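Local coordinates for protein putative Acetyltransferase from the GNAT family (Novosphingobium aromaticivorans DSM 12444, PDB 3EC4) that probably transfers an acyl group, likely acetyl from acetyl-CoA as in many GNAT enzymes, to an acceptor that remains unassigned, at residues A[163-168]-A[173-178]; A[27-32]-A[45-50]. All blocks are in the same frame, centred on the assembly; numbering follows the deposited sequence.

Contact 1 of 2, residues A[163-168]-A[173-178]; sequences VCTWPE and GLAARL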
# COMPACT_ATOMS: atom_id res chain seq x y z
N VAL A 163 4.73 5.90 2.56
CA VAL A 163 5.98 6.48 3.10
C VAL A 163 6.43 7.59 2.15
O VAL A 163 6.86 7.32 1.03
CB VAL A 163 7.11 5.45 3.22
CG1 VAL A 163 8.34 6.12 3.81
CG2 VAL A 163 6.65 4.22 4.10
N CYS A 164 6.36 8.83 2.58
CA CYS A 164 6.80 9.88 1.69
C CYS A 164 7.22 11.10 2.46
O CYS A 164 6.68 11.38 3.54
CB CYS A 164 5.69 10.25 0.76
SG CYS A 164 4.28 10.81 1.69
N THR A 165 8.14 11.83 1.83
CA THR A 165 8.88 12.92 2.45
C THR A 165 8.94 14.03 1.42
O THR A 165 9.20 13.75 0.24
CB THR A 165 10.34 12.50 2.83
OG1 THR A 165 10.32 11.32 3.68
CG2 THR A 165 11.07 13.62 3.54
N TRP A 166 8.65 15.27 1.81
CA TRP A 166 8.84 16.41 0.87
C TRP A 166 10.32 16.40 0.48
O TRP A 166 11.17 16.15 1.32
CB TRP A 166 8.55 17.77 1.53
CG TRP A 166 7.10 18.01 1.83
CD1 TRP A 166 6.48 17.95 3.07
CD2 TRP A 166 6.08 18.30 0.89
NE1 TRP A 166 5.13 18.18 2.93
CE2 TRP A 166 4.87 18.43 1.61
CE3 TRP A 166 6.05 18.46 -0.49
CZ2 TRP A 166 3.66 18.73 0.99
CZ3 TRP A 166 4.86 18.75 -1.10
CH2 TRP A 166 3.69 18.91 -0.36
N PRO A 167 10.62 16.72 -0.78
CA PRO A 167 12.01 16.81 -1.24
C PRO A 167 12.90 17.64 -0.36
O PRO A 167 14.03 17.20 -0.06
CB PRO A 167 11.87 17.43 -2.62
CG PRO A 167 10.57 17.00 -3.10
CD PRO A 167 9.67 16.99 -1.86
N GLU A 168 12.41 18.78 0.12
CA GLU A 168 13.22 19.64 0.96
C GLU A 168 13.59 19.06 2.33
O GLU A 168 14.50 19.60 3.00
CB GLU A 168 12.57 21.03 1.14
CG GLU A 168 11.19 21.03 1.74
CD GLU A 168 10.06 21.00 0.73
OE1 GLU A 168 10.18 20.29 -0.31
OE2 GLU A 168 9.01 21.63 1.03
N GLY A 173 16.88 10.98 7.21
CA GLY A 173 16.51 9.76 7.94
C GLY A 173 15.07 9.67 8.38
O GLY A 173 14.70 8.84 9.23
N LEU A 174 14.21 10.48 7.80
CA LEU A 174 12.81 10.53 8.29
C LEU A 174 12.05 9.27 7.96
O LEU A 174 11.33 8.72 8.83
CB LEU A 174 12.08 11.75 7.80
CG LEU A 174 12.74 13.06 8.24
CD1 LEU A 174 11.92 14.27 7.78
CD2 LEU A 174 13.01 13.06 9.73
N ALA A 175 12.20 8.82 6.71
CA ALA A 175 11.50 7.61 6.25
C ALA A 175 11.78 6.39 7.12
O ALA A 175 10.85 5.71 7.54
CB ALA A 175 11.84 7.30 4.78
N ALA A 176 13.05 6.16 7.44
CA ALA A 176 13.45 5.06 8.27
C ALA A 176 12.79 5.14 9.65
O ALA A 176 12.18 4.17 10.11
CB ALA A 176 14.95 5.02 8.42
N ARG A 177 12.85 6.32 10.25
CA ARG A 177 12.24 6.51 11.56
C ARG A 177 10.72 6.29 11.56
O ARG A 177 10.19 5.67 12.47
CB ARG A 177 12.60 7.86 12.14
CG ARG A 177 14.08 7.98 12.51
CD ARG A 177 14.45 9.41 12.66
NE ARG A 177 13.68 10.03 13.73
CZ ARG A 177 13.58 11.34 13.90
NH1 ARG A 177 14.25 12.19 13.12
NH2 ARG A 177 12.83 11.81 14.87
N LEU A 178 10.05 6.74 10.51
CA LEU A 178 8.60 6.52 10.37
C LEU A 178 8.24 5.05 10.16
O LEU A 178 7.28 4.54 10.77
CB LEU A 178 8.07 7.38 9.22
CG LEU A 178 7.98 8.87 9.63
CD1 LEU A 178 7.94 9.85 8.47
CD2 LEU A 178 6.71 9.08 10.54
O HOH W 1 13.00 10.55 4.37
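Leu-174, which follows the N-cap residue Gly-173 in the first turn of the helix, turns its CB toward the strand and brings methyl CD1 to the methyl CG2 of Thr-165, a loose approach of 4.4 Å. The same leucine also rests on Tyr-169 and Ile-139. One residue on, Ala-175 makes the tighter contact: its CB lies 3.8 Å from Val-163 CG1. That branch stands anti to the backbone N (chi1 -179°), which carries it out toward the helix, while CG2 stands anti to the carbonyl carbon, beside the backbone N. Polar atoms join here through solvent, since a water lies 2.9 Å from Thr-165 OG1 and accepts a hydrogen bond of 3.0 Å from Ala-175 N. Strand and helix are the first two elements of a beta-alpha-beta crossover completed by strand 192-198. The run from Arg-170 to Ala-175 fits the Arg/Gln-x-x-Gly-x-Gly/Ala signature of the GNAT fold, whose amides in relatives bind the pyrophosphate of coenzyme A, as they probably do here. The local axes pass 8.5 Å apart at 147°, so the helix runs roughly back along the strand. Further along, Arg-177 NE forms a salt bridge with Asp-98, and Leu-178 points its CB toward the strand but settles on Val-137, Tyr-135 and Ala-145.

Contact 2 of 2, residues A[27-32]-A[45-50]; sequences SGNLRR and PGAEAG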
# COMPACT_ATOMS: atom_id res chain seq x y z
N SER A 27 -19.07 -7.58 -5.48
CA SER A 27 -19.80 -8.75 -5.03
C SER A 27 -19.35 -9.92 -5.85
O SER A 27 -18.77 -9.74 -6.91
CB SER A 27 -21.31 -8.55 -5.20
OG SER A 27 -21.60 -8.24 -6.56
N GLY A 28 -19.64 -11.11 -5.34
CA GLY A 28 -19.47 -12.34 -6.10
C GLY A 28 -18.01 -12.65 -6.31
O GLY A 28 -17.23 -12.70 -5.36
N ASN A 29 -17.64 -12.84 -7.57
CA ASN A 29 -16.26 -13.18 -7.88
C ASN A 29 -15.38 -11.99 -8.19
O ASN A 29 -14.26 -12.15 -8.70
CB ASN A 29 -16.20 -14.16 -9.08
CG ASN A 29 -16.35 -15.60 -8.64
OD1 ASN A 29 -16.19 -15.93 -7.45
ND2 ASN A 29 -16.62 -16.48 -9.60
N LEU A 30 -15.86 -10.80 -7.86
CA LEU A 30 -15.04 -9.59 -7.96
C LEU A 30 -14.94 -8.95 -6.61
O LEU A 30 -15.90 -8.95 -5.84
CB LEU A 30 -15.65 -8.60 -8.98
CG LEU A 30 -15.66 -9.10 -10.44
CD1 LEU A 30 -16.41 -8.12 -11.36
CD2 LEU A 30 -14.28 -9.40 -11.01
N ARG A 31 -13.76 -8.44 -6.32
CA ARG A 31 -13.54 -7.63 -5.13
C ARG A 31 -12.93 -6.31 -5.53
O ARG A 31 -11.96 -6.27 -6.30
CB ARG A 31 -12.66 -8.35 -4.09
CG ARG A 31 -13.34 -9.62 -3.58
CD ARG A 31 -12.51 -10.45 -2.64
NE ARG A 31 -13.21 -11.73 -2.41
CZ ARG A 31 -12.67 -12.79 -1.81
NH1 ARG A 31 -11.42 -12.75 -1.34
NH2 ARG A 31 -13.40 -13.89 -1.67
N ARG A 32 -13.51 -5.23 -5.01
CA ARG A 32 -13.08 -3.87 -5.34
C ARG A 32 -12.99 -3.04 -4.10
O ARG A 32 -13.93 -2.98 -3.32
CB ARG A 32 -14.09 -3.27 -6.33
CG ARG A 32 -13.97 -1.76 -6.61
CD ARG A 32 -12.73 -1.50 -7.42
NE ARG A 32 -12.58 -0.16 -8.05
CZ ARG A 32 -11.88 0.86 -7.52
NH1 ARG A 32 -11.34 0.79 -6.28
NH2 ARG A 32 -11.74 1.98 -8.21
N PRO A 45 -9.98 -16.60 -9.55
CA PRO A 45 -9.39 -17.30 -10.70
C PRO A 45 -10.48 -17.72 -11.69
O PRO A 45 -11.52 -18.22 -11.29
CB PRO A 45 -8.74 -18.52 -10.07
CG PRO A 45 -8.55 -18.20 -8.65
CD PRO A 45 -9.69 -17.28 -8.28
N GLY A 46 -10.26 -17.47 -12.97
CA GLY A 46 -11.24 -17.77 -14.01
C GLY A 46 -12.27 -16.68 -14.29
O GLY A 46 -12.89 -16.69 -15.35
N ALA A 47 -12.42 -15.73 -13.38
CA ALA A 47 -13.46 -14.70 -13.46
C ALA A 47 -12.95 -13.30 -13.88
O ALA A 47 -13.64 -12.29 -13.71
CB ALA A 47 -14.14 -14.62 -12.11
N GLU A 48 -11.76 -13.27 -14.46
CA GLU A 48 -11.07 -12.03 -14.86
C GLU A 48 -11.85 -11.20 -15.89
O GLU A 48 -11.76 -9.97 -15.89
CB GLU A 48 -9.66 -12.36 -15.40
CG GLU A 48 -8.73 -13.06 -14.38
CD GLU A 48 -8.85 -14.57 -14.36
OE1 GLU A 48 -9.59 -15.15 -15.20
OE2 GLU A 48 -8.21 -15.19 -13.46
N ALA A 49 -12.70 -11.83 -16.70
CA ALA A 49 -13.52 -11.06 -17.66
C ALA A 49 -14.35 -10.00 -16.95
O ALA A 49 -14.58 -8.90 -17.49
CB ALA A 49 -14.44 -11.99 -18.50
N GLY A 50 -14.78 -10.30 -15.73
CA GLY A 50 -15.58 -9.37 -14.94
C GLY A 50 -14.88 -8.09 -14.52
O GLY A 50 -15.54 -7.16 -14.07
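Asn-29 and Ala-47 meet CB to CB at 3.7 Å, each with that carbon directed at the other segment. They lie at one end of a beta-hairpin formed by strands 30-32 and 41-43, where the chain leaving the second strand folds back over the first. A type II' turn from Ser-27 to Leu-30 leads into the hairpin, and a backbone bond between Asn-29 and Ala-44 prolongs the pairing. With chi1 at -86°, the amide of Asn-29 lies alongside the alanine methyl, which sits obliquely off its nitrogen end, ND2 4.0 Å from Ala-47 CB, while OD1 faces away. Leu-30 departs from its backbone at an angle to the loop, yet its forked end closes on the carbonyl group of Gly-50: CD2 sits 3.8 Å from Gly-50 C, and CD1 is modelled against Gly-50 O at a separation too short for comfort, which leaves the exact placing of that methyl doubtful. Gly-50 O also takes a hydrogen bond from Ser-53 OG. The loop is braced by Gly-50 N bonding to Ala-47 O, while the side chain of Glu-48 folds back along the chain, its OE2 accepting Gly-46 N at 3.1 Å on the syn side, 33° out of the carboxylate plane.

Contact 2 comes first along the chain. It closes a loop whose twelve intervening residues include strand 41-43, so the hairpin's partner strand lies within the closure, and it ties strand 30-32 to the coil that leads on to strand 61-66 of the large mixed sheet. The chain then lays down most of that sheet before contact 1 closes a far shorter loop, four residues long, joining strand 157-165 to the start of helix 174-188. The two closures are in series and neither nest nor cross. Their centres are 37 Å apart, on opposite sides of the chain's centre, with nearest atoms about 19 Å apart: one joins a hairpin to the following loop, the other a crossover's strand to its helix.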